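Local coordinates for protein thiamine pyrophosphokinase (Saccharomyces cerevisiae, PDB 1IG0) that converts thiamine and ATP to thiamine diphosphate and AMP, as the only yeast enzyme able to make this cofactor, at residues B[203-206]-B[207-210]; B[220-223]-B[224-227]. One frame throughout, in Å; residues are numbered along the deposited sequence.

Contact 1: residues B[203-206]-B[207-210]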
ATOM      1  N   ILE B 203       8.066   0.769   1.177  1.00 16.79           N
ATOM      2  CA  ILE B 203       8.428  -0.382   0.364  1.00 16.49           C
ATOM      3  C   ILE B 203       9.810  -0.211  -0.262  1.00 16.06           C
ATOM      4  O   ILE B 203      10.569  -1.173  -0.358  1.00 15.49           O
ATOM      5  CB  ILE B 203       7.390  -0.638  -0.753  1.00 16.27           C
ATOM      6  CG1 ILE B 203       6.038  -1.004  -0.130  1.00 17.15           C
ATOM      7  CG2 ILE B 203       7.871  -1.757  -1.668  1.00 17.63           C
ATOM      8  CD1 ILE B 203       6.093  -2.188   0.813  1.00 17.64           C
ATOM      9  N   THR B 204      10.142   1.005  -0.685  1.00 17.00           N
ATOM     10  CA  THR B 204      11.454   1.245  -1.282  1.00 17.10           C
ATOM     11  C   THR B 204      12.566   0.895  -0.292  1.00 17.60           C
ATOM     12  O   THR B 204      13.624   0.400  -0.687  1.00 16.88           O
ATOM     13  CB  THR B 204      11.642   2.719  -1.720  1.00 18.53           C
ATOM     14  OG1 THR B 204      11.696   3.571  -0.567  1.00 18.32           O
ATOM     15  CG2 THR B 204      10.500   3.151  -2.619  1.00 17.29           C
ATOM     16  N   GLN B 205      12.325   1.156   0.990  1.00 17.74           N
ATOM     17  CA  GLN B 205      13.308   0.870   2.031  1.00 18.37           C
ATOM     18  C   GLN B 205      13.717  -0.601   2.037  1.00 18.78           C
ATOM     19  O   GLN B 205      14.883  -0.927   2.260  1.00 19.01           O
ATOM     20  CB  GLN B 205      12.750   1.249   3.406  1.00 19.93           C
ATOM     21  CG  GLN B 205      12.649   2.748   3.679  1.00 19.54           C
ATOM     22  CD  GLN B 205      14.005   3.419   3.840  1.00 21.98           C
ATOM     23  OE1 GLN B 205      14.989   2.779   4.213  1.00 20.73           O
ATOM     24  NE2 GLN B 205      14.057   4.724   3.583  1.00 20.69           N
ATOM     25  N   LEU B 206      12.757  -1.490   1.803  1.00 18.85           N
ATOM     26  CA  LEU B 206      13.054  -2.919   1.774  1.00 19.51           C
ATOM     27  C   LEU B 206      14.091  -3.213   0.692  1.00 20.43           C
ATOM     28  O   LEU B 206      15.021  -3.995   0.902  1.00 20.01           O
ATOM     29  CB  LEU B 206      11.778  -3.726   1.507  1.00 19.78           C
ATOM     30  CG  LEU B 206      10.766  -3.772   2.655  1.00 19.26           C
ATOM     31  CD1 LEU B 206       9.459  -4.381   2.178  1.00 19.85           C
ATOM     32  CD2 LEU B 206      11.344  -4.574   3.812  1.00 18.79           C
ATOM     33  N   TYR B 207      13.927  -2.574  -0.463  1.00 20.01           N
ATOM     34  CA  TYR B 207      14.849  -2.761  -1.579  1.00 20.19           C
ATOM     35  C   TYR B 207      16.183  -2.045  -1.376  1.00 20.15           C
ATOM     36  O   TYR B 207      17.245  -2.644  -1.548  1.00 19.84           O
ATOM     37  CB  TYR B 207      14.224  -2.270  -2.889  1.00 20.68           C
ATOM     38  CG  TYR B 207      13.102  -3.133  -3.431  1.00 21.40           C
ATOM     39  CD1 TYR B 207      11.771  -2.750  -3.288  1.00 22.30           C
ATOM     40  CD2 TYR B 207      13.377  -4.322  -4.113  1.00 22.79           C
ATOM     41  CE1 TYR B 207      10.735  -3.525  -3.814  1.00 23.23           C
ATOM     42  CE2 TYR B 207      12.348  -5.106  -4.642  1.00 22.66           C
ATOM     43  CZ  TYR B 207      11.030  -4.700  -4.491  1.00 23.50           C
ATOM     44  OH  TYR B 207      10.014  -5.463  -5.027  1.00 23.25           O
ATOM     45  N   THR B 208      16.132  -0.766  -1.009  1.00 20.04           N
ATOM     46  CA  THR B 208      17.353   0.017  -0.819  1.00 21.43           C
ATOM     47  C   THR B 208      18.252  -0.462   0.321  1.00 21.71           C
ATOM     48  O   THR B 208      19.474  -0.501   0.170  1.00 22.74           O
ATOM     49  CB  THR B 208      17.039   1.517  -0.610  1.00 21.27           C
ATOM     50  OG1 THR B 208      16.197   1.682   0.538  1.00 22.25           O
ATOM     51  CG2 THR B 208      16.342   2.084  -1.834  1.00 21.89           C
ATOM     52  N   LEU B 209      17.663  -0.811   1.459  1.00 21.62           N
ATOM     53  CA  LEU B 209      18.459  -1.294   2.583  1.00 22.17           C
ATOM     54  C   LEU B 209      19.130  -2.609   2.202  1.00 22.25           C
ATOM     55  O   LEU B 209      20.288  -2.848   2.536  1.00 21.66           O
ATOM     56  CB  LEU B 209      17.582  -1.508   3.819  1.00 21.72           C
ATOM     57  CG  LEU B 209      17.043  -0.251   4.508  1.00 22.54           C
ATOM     58  CD1 LEU B 209      16.157  -0.648   5.680  1.00 22.61           C
ATOM     59  CD2 LEU B 209      18.204   0.614   4.987  1.00 22.68           C
ATOM     60  N   SER B 210      18.388  -3.458   1.503  1.00 22.59           N
ATOM     61  CA  SER B 210      18.901  -4.751   1.070  1.00 24.40           C
ATOM     62  C   SER B 210      20.108  -4.568   0.153  1.00 25.67           C
ATOM     63  O   SER B 210      21.029  -5.388   0.137  1.00 25.38           O
ATOM     64  CB  SER B 210      17.804  -5.518   0.331  1.00 24.26           C
ATOM     65  OG  SER B 210      18.267  -6.788  -0.081  1.00 25.54           O
TER
HETATM   66  O   HOH W   1      14.376   3.869   0.242  1.00 26.61           O
HETATM   67  O   HOH W   2      17.259   3.239   2.644  1.00 26.43           O
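Thr208 OG1 is linked through two waters to Thr204 and Gln205, one turn back along the helix. One water, 2.9 Å from Thr208 OG1, donates to Thr204 OG1, which is also bonded to His201 O; the other, 2.8 Å from Thr208 OG1, donates to Gln205 OE1. The torsion responsible is chi1 of Thr208, 59°, which puts OG1 between its backbone N and carbonyl carbon, from where it approaches Gln205 CA at 3.4 Å. The helix bond from Thr208 N to Thr204 O, 2.8 Å with an N-H...O angle of 177°, joins Thr208 to Thr204 directly. Gln205 bends at chi2 (-70°), bringing OE1 to 3.7 Å from Leu209 CG while NE2 bonds Thr128 OG1. Ile203 and Tyr207 run side by side, with Ile203 CG2 4.0 Å from Tyr207 CE1, and Thr204 CA meets the edge of the same ring. The helix, 196-212, is the crossover of a beta-alpha-beta unit between parallel strands 184-189 and 216-221: Leu206 and Leu209 pack on Leu218, Tyr207 reaches Leu229 and Ile305, and Thr208 packs on Thr281 of the second subunit.

Contact 2: residues B[220-223]-B[224-227]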
ATOM      1  N   TYR B 220       7.896  -5.056   8.254  1.00 18.32           N
ATOM      2  CA  TYR B 220       6.810  -4.203   8.705  1.00 19.22           C
ATOM      3  C   TYR B 220       5.734  -5.045   9.352  1.00 20.42           C
ATOM      4  O   TYR B 220       5.413  -6.133   8.873  1.00 20.74           O
ATOM      5  CB  TYR B 220       6.181  -3.433   7.540  1.00 19.55           C
ATOM      6  CG  TYR B 220       7.098  -2.427   6.894  1.00 18.74           C
ATOM      7  CD1 TYR B 220       7.866  -2.765   5.782  1.00 18.50           C
ATOM      8  CD2 TYR B 220       7.224  -1.142   7.417  1.00 18.70           C
ATOM      9  CE1 TYR B 220       8.742  -1.845   5.208  1.00 18.05           C
ATOM     10  CE2 TYR B 220       8.093  -0.217   6.852  1.00 18.45           C
ATOM     11  CZ  TYR B 220       8.850  -0.574   5.749  1.00 17.85           C
ATOM     12  OH  TYR B 220       9.713   0.337   5.190  1.00 18.18           O
ATOM     13  N   MET B 221       5.195  -4.545  10.455  1.00 20.27           N
ATOM     14  CA  MET B 221       4.112  -5.222  11.142  1.00 20.07           C
ATOM     15  C   MET B 221       2.945  -4.254  11.109  1.00 19.94           C
ATOM     16  O   MET B 221       3.036  -3.141  11.627  1.00 20.42           O
ATOM     17  CB  MET B 221       4.472  -5.540  12.590  1.00 20.34           C
ATOM     18  CG  MET B 221       3.312  -6.164  13.349  1.00 21.91           C
ATOM     19  SD  MET B 221       3.702  -6.589  15.052  1.00 25.24           S
ATOM     20  CE  MET B 221       4.438  -8.181  14.843  1.00 24.25           C
ATOM     21  N   THR B 222       1.857  -4.675  10.480  1.00 19.55           N
ATOM     22  CA  THR B 222       0.676  -3.839  10.370  1.00 19.39           C
ATOM     23  C   THR B 222      -0.458  -4.569  11.071  1.00 19.12           C
ATOM     24  O   THR B 222      -0.263  -5.665  11.596  1.00 18.93           O
ATOM     25  CB  THR B 222       0.304  -3.602   8.890  1.00 19.33           C
ATOM     26  OG1 THR B 222      -0.378  -4.751   8.372  1.00 19.01           O
ATOM     27  CG2 THR B 222       1.560  -3.368   8.064  1.00 19.78           C
ATOM     28  N   PRO B 223      -1.659  -3.974  11.099  1.00 19.34           N
ATOM     29  CA  PRO B 223      -2.776  -4.648  11.766  1.00 20.48           C
ATOM     30  C   PRO B 223      -3.159  -5.967  11.104  1.00 20.50           C
ATOM     31  O   PRO B 223      -3.869  -6.780  11.699  1.00 20.35           O
ATOM     32  CB  PRO B 223      -3.904  -3.623  11.672  1.00 20.20           C
ATOM     33  CG  PRO B 223      -3.178  -2.314  11.637  1.00 21.69           C
ATOM     34  CD  PRO B 223      -2.036  -2.605  10.704  1.00 20.23           C
ATOM     35  N   THR B 224      -2.680  -6.183   9.882  1.00 19.60           N
ATOM     36  CA  THR B 224      -3.020  -7.395   9.140  1.00 19.01           C
ATOM     37  C   THR B 224      -1.864  -8.157   8.498  1.00 19.52           C
ATOM     38  O   THR B 224      -2.034  -9.314   8.104  1.00 19.81           O
ATOM     39  CB  THR B 224      -4.017  -7.072   8.014  1.00 19.90           C
ATOM     40  OG1 THR B 224      -3.431  -6.112   7.126  1.00 19.84           O
ATOM     41  CG2 THR B 224      -5.303  -6.503   8.587  1.00 20.64           C
ATOM     42  N   ASP B 225      -0.695  -7.537   8.389  1.00 18.61           N
ATOM     43  CA  ASP B 225       0.418  -8.212   7.736  1.00 18.60           C
ATOM     44  C   ASP B 225       1.806  -8.020   8.317  1.00 19.21           C
ATOM     45  O   ASP B 225       2.065  -7.143   9.145  1.00 19.10           O
ATOM     46  CB  ASP B 225       0.507  -7.769   6.271  1.00 18.59           C
ATOM     47  CG  ASP B 225      -0.770  -8.005   5.502  1.00 18.85           C
ATOM     48  OD1 ASP B 225      -0.984  -9.148   5.051  1.00 19.98           O
ATOM     49  OD2 ASP B 225      -1.558  -7.046   5.349  1.00 19.80           O
ATOM     50  N   LEU B 226       2.688  -8.885   7.837  1.00 18.99           N
ATOM     51  CA  LEU B 226       4.107  -8.849   8.128  1.00 18.51           C
ATOM     52  C   LEU B 226       4.574  -8.658   6.690  1.00 18.46           C
ATOM     53  O   LEU B 226       4.216  -9.442   5.808  1.00 18.06           O
ATOM     54  CB  LEU B 226       4.615 -10.184   8.676  1.00 18.32           C
ATOM     55  CG  LEU B 226       4.398 -10.473  10.162  1.00 19.04           C
ATOM     56  CD1 LEU B 226       4.975 -11.840  10.500  1.00 19.81           C
ATOM     57  CD2 LEU B 226       5.072  -9.394  10.996  1.00 19.56           C
ATOM     58  N   ILE B 227       5.331  -7.601   6.438  1.00 18.20           N
ATOM     59  CA  ILE B 227       5.793  -7.326   5.088  1.00 17.57           C
ATOM     60  C   ILE B 227       7.305  -7.264   5.102  1.00 17.85           C
ATOM     61  O   ILE B 227       7.894  -6.495   5.862  1.00 18.62           O
ATOM     62  CB  ILE B 227       5.215  -5.988   4.584  1.00 16.31           C
ATOM     63  CG1 ILE B 227       3.689  -6.001   4.733  1.00 16.35           C
ATOM     64  CG2 ILE B 227       5.603  -5.759   3.128  1.00 16.64           C
ATOM     65  CD1 ILE B 227       3.029  -4.653   4.488  1.00 16.78           C
TER
HETATM   66  O   HOH W   3      -0.769  -4.378   5.748  1.00 18.30           O
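Thr222 OG1 accepts two backbone N-H groups, Thr224 N within the turn at 3.1 Å and Asp225 N at the start of the second strand at 2.8 Å. The bond from Thr224 N defines an ST turn, in which the side-chain oxygen takes the N-H two residues on. A chi1 of 79° makes this possible: it places OG1 between the backbone N and the carbonyl carbon, turned into the bend. In the reverse direction Thr222 N donates to Asp225 O over 2.8 Å, in the carbonyl plane and nearly straight at 170°, so the pair closing the hairpin is joined once through backbone and once through side chain. A water 2.7 Å from Thr222 OG1 donates to Asp225 OD2. That carboxylate oxygen also receives the hydroxyl of Thr224, with OG1 2.7 Å from Asp225 OD2 and 52° out of the carboxylate plane, and a third donor, Phe196 N of the second subunit. A valine in place of Thr222 would probably leave the N-H groups of Thr224 and Asp225 without their acceptor and cost the bridging water one of its two partners here. Beyond the turn, Tyr220 and Ile227 form an antiparallel hydrogen-bonded pair: Tyr220 N reaches Ile227 O at 2.8 Å, and Ile227 N reaches Tyr220 O at the same length. The Tyr220 hydroxyl finds its partner in Ser202 O. Met221 and Leu226, the neighbouring non-hydrogen-bonded pair, lie side by side through CE and CD2, and use their backbones outward, toward Ala188 and Val308. With three donors on OD2, Asp225 is likely to stay ionised, and its carboxylate probably links the hairpin turn to the subunit interface, since OD2 takes both Thr224 OG1 and Phe196 N of the second subunit.

How the contacts relate
Contact 1 ends before contact 2 begins, helix 196-212 leading into strand 216-221, and although their centres are 16 Å apart their side chains meet. Tyr220 bridges them: its CE1 lies 3.8 Å from Leu206 CG and its OH 3.6 Å from Gln205 CB. Ile227 CG2 adds a looser touch, 4.2 Å from Leu206 CD1. Both contacts also meet Phe196 of the second subunit, contact 1 through Ile203 and contact 2 through Ile227 and Asp225, so helix and hairpin share one part of the dimer interface. A bound thiamine lies about 9 Å from the side chain of Gln205, and one lies about 12 Å from that of Tyr220, so neither side chain touches the ligand.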